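Local coordinates for DUF4973 domain-containing protein (Bacteroides thetaiotaomicron, PDB 4QNI), which is an auxiliary nutrient-binding protein of a gut Bacteroides, probably a lipoprotein, at the interface of chains A and B. Sequence-based numbering; all coordinates share one arbitrary frame. Chains: chain A/B, Uncharacterized protein.

The interface of chains A and B. Residues chain A 277-278, 280; chain B 201, 222, 227, 298, 306, 308.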
ATOM      1  N   ASP A 277       2.266 -30.855  -5.059  1.00 78.46           N
ATOM      2  CA  ASP A 277       3.692 -31.150  -5.308  1.00 80.85           C
ATOM      3  C   ASP A 277       4.560 -30.648  -4.153  1.00 83.32           C
ATOM      4  O   ASP A 277       5.365 -31.414  -3.594  1.00 83.94           O
ATOM      5  CB  ASP A 277       4.161 -30.545  -6.647  1.00 83.66           C
ATOM      6  N   ALA A 278       4.358 -29.361  -3.789  1.00 77.20           N
ATOM      7  CA  ALA A 278       5.073 -28.660  -2.730  1.00 77.63           C
ATOM      8  C   ALA A 278       4.758 -29.229  -1.343  1.00 78.23           C
ATOM      9  O   ALA A 278       5.688 -29.641  -0.646  1.00 79.57           O
ATOM     10  CB  ALA A 278       4.732 -27.177  -2.773  1.00 77.32           C
ATOM     11  N   PRO A 280       3.046 -32.261   0.284  1.00 64.26           N
ATOM     12  CA  PRO A 280       2.395 -33.568   0.058  1.00 63.55           C
ATOM     13  C   PRO A 280       1.304 -33.916   1.081  1.00 65.63           C
ATOM     14  O   PRO A 280       0.575 -34.871   0.857  1.00 64.33           O
ATOM     15  CB  PRO A 280       3.554 -34.572   0.090  1.00 67.56           C
ATOM     16  CG  PRO A 280       4.615 -33.898   0.833  1.00 73.11           C
ATOM     17  CD  PRO A 280       4.481 -32.429   0.576  1.00 67.66           C
TER
ATOM     18  N   ILE B 201      11.129 -31.139  -7.097  1.00 70.21           N
ATOM     19  CA  ILE B 201      10.476 -30.138  -6.260  1.00 70.37           C
ATOM     20  C   ILE B 201      11.611 -29.279  -5.707  1.00 72.19           C
ATOM     21  O   ILE B 201      12.502 -29.808  -5.028  1.00 69.99           O
ATOM     22  CB  ILE B 201       9.592 -30.784  -5.146  1.00 73.62           C
ATOM     23  CG1 ILE B 201       8.590 -31.816  -5.730  1.00 75.95           C
ATOM     24  CG2 ILE B 201       8.875 -29.710  -4.316  1.00 73.49           C
ATOM     25  CD1 ILE B 201       8.200 -32.971  -4.774  1.00 81.15           C
ATOM     26  N   ILE B 222      11.775 -31.396   1.451  1.00 48.41           N
ATOM     27  CA  ILE B 222      10.727 -30.377   1.287  1.00 48.38           C
ATOM     28  C   ILE B 222      10.064 -29.989   2.597  1.00 51.56           C
ATOM     29  O   ILE B 222       9.313 -29.009   2.623  1.00 51.23           O
ATOM     30  CB  ILE B 222       9.677 -30.821   0.251  1.00 53.11           C
ATOM     31  CG1 ILE B 222       9.047 -32.169   0.641  1.00 53.76           C
ATOM     32  CG2 ILE B 222      10.313 -30.867  -1.133  1.00 56.77           C
ATOM     33  CD1 ILE B 222       7.873 -32.433  -0.034  1.00 66.34           C
ATOM     34  N   TYR B 227       5.450 -27.332   8.765  1.00 46.23           N
ATOM     35  CA  TYR B 227       4.987 -28.724   8.871  1.00 46.21           C
ATOM     36  C   TYR B 227       4.728 -29.020  10.336  1.00 49.64           C
ATOM     37  O   TYR B 227       5.624 -28.838  11.169  1.00 45.37           O
ATOM     38  CB  TYR B 227       6.038 -29.713   8.301  1.00 46.11           C
ATOM     39  CG  TYR B 227       6.033 -29.843   6.792  1.00 46.89           C
ATOM     40  CD1 TYR B 227       6.222 -28.730   5.974  1.00 47.38           C
ATOM     41  CD2 TYR B 227       5.846 -31.084   6.177  1.00 48.84           C
ATOM     42  CE1 TYR B 227       6.183 -28.839   4.585  1.00 50.66           C
ATOM     43  CE2 TYR B 227       5.853 -31.212   4.786  1.00 50.31           C
ATOM     44  CZ  TYR B 227       6.014 -30.084   3.994  1.00 55.94           C
ATOM     45  OH  TYR B 227       6.015 -30.180   2.628  1.00 53.55           O
ATOM     46  N   TYR B 298       8.836 -39.662   3.706  1.00 50.03           N
ATOM     47  CA  TYR B 298       7.904 -38.704   4.269  1.00 48.10           C
ATOM     48  C   TYR B 298       6.575 -39.460   4.424  1.00 54.70           C
ATOM     49  O   TYR B 298       6.179 -40.187   3.504  1.00 53.33           O
ATOM     50  CB  TYR B 298       7.769 -37.421   3.436  1.00 47.82           C
ATOM     51  CG  TYR B 298       6.761 -36.472   4.041  1.00 49.71           C
ATOM     52  CD1 TYR B 298       6.988 -35.882   5.281  1.00 49.90           C
ATOM     53  CD2 TYR B 298       5.529 -36.244   3.427  1.00 52.15           C
ATOM     54  CE1 TYR B 298       6.017 -35.095   5.897  1.00 51.02           C
ATOM     55  CE2 TYR B 298       4.566 -35.422   4.020  1.00 52.19           C
ATOM     56  CZ  TYR B 298       4.812 -34.858   5.258  1.00 55.56           C
ATOM     57  OH  TYR B 298       3.866 -34.061   5.859  1.00 57.43           O
ATOM     58  N   ILE B 306       6.091 -41.723   0.998  1.00 59.42           N
ATOM     59  CA  ILE B 306       6.686 -41.046  -0.159  1.00 56.90           C
ATOM     60  C   ILE B 306       8.187 -40.958   0.080  1.00 57.78           C
ATOM     61  O   ILE B 306       8.638 -40.117   0.865  1.00 54.60           O
ATOM     62  CB  ILE B 306       6.077 -39.649  -0.447  1.00 58.49           C
ATOM     63  CG1 ILE B 306       4.535 -39.663  -0.399  1.00 59.06           C
ATOM     64  CG2 ILE B 306       6.616 -39.093  -1.780  1.00 58.46           C
ATOM     65  CD1 ILE B 306       3.938 -38.329  -0.192  1.00 56.22           C
ATOM     66  N   TYR B 308      11.739 -39.878  -0.715  1.00 50.36           N
ATOM     67  CA  TYR B 308      12.430 -38.815  -1.439  1.00 49.32           C
ATOM     68  C   TYR B 308      13.906 -39.042  -1.536  1.00 51.32           C
ATOM     69  O   TYR B 308      14.510 -39.569  -0.602  1.00 50.35           O
ATOM     70  CB  TYR B 308      12.209 -37.464  -0.756  1.00 50.23           C
ATOM     71  CG  TYR B 308      10.820 -36.912  -0.949  1.00 52.78           C
ATOM     72  CD1 TYR B 308      10.472 -36.251  -2.121  1.00 55.00           C
ATOM     73  CD2 TYR B 308       9.859 -37.029   0.049  1.00 53.45           C
ATOM     74  CE1 TYR B 308       9.203 -35.718  -2.299  1.00 56.69           C
ATOM     75  CE2 TYR B 308       8.581 -36.503  -0.118  1.00 55.50           C
ATOM     76  CZ  TYR B 308       8.257 -35.846  -1.297  1.00 63.27           C
ATOM     77  OH  TYR B 308       7.006 -35.312  -1.496  1.00 60.92           O
TER
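A:Pro280 packs against an apolar patch of chain B formed by B:Ile222, B:Tyr227, B:Tyr298, B:Ile306 and B:Tyr308, a loop-to-surface contact between two copies of one protein. It is part of a larger interface, not an exact two-fold, that joins the copies in the deposited assembly; whether this pairing occurs in the cell the structure alone does not show. The three ring methylenes of the proline divide the work. CD meets the terminal methyl CD1 of B:Ile222 head-on, at a tight 3.4 Å, and also lies beside the phenol OH of B:Tyr227, whose side chain crosses the proline at about a right angle. CG sits above and outside the CD2–CE2 edge of the obliquely crossing B:Tyr298 ring, 3.5 Å from CE2, and 3.6 Å from the hydroxyl OH of B:Tyr308. CB faces the B:Ile306 methyl CD1 at 3.8 Å. B:Ile222 reaches the proline through a chi1 of 57° followed by an extended chi2 of 164°, which together carry CD1 to the ring. With alanine at A:Pro280, CG and CD are gone, which is likely to cost B:Ile222 CD1 its packing and weaken the contact with B:Tyr298. Just upstream, backbone makes the contact: the carbonyl O of A:Asp277, whose side chain is incomplete in the model, sits 3.4 Å from CD1 of B:Ile201, and that of A:Ala278 lies 3.3 Å from the B:Tyr227 OH. Within chain B, CZ of B:Tyr298 lies in plane at the edge of the B:Tyr227 ring. The chain A residues occupy the short turn between strands 268-275 and 282-298; in chain B, B:Tyr298 ends strand 282-298, B:Ile306 and B:Tyr308 belong to strand 306-311, and loop residues B:Ile201, B:Ile222 and B:Tyr227 complete the surface.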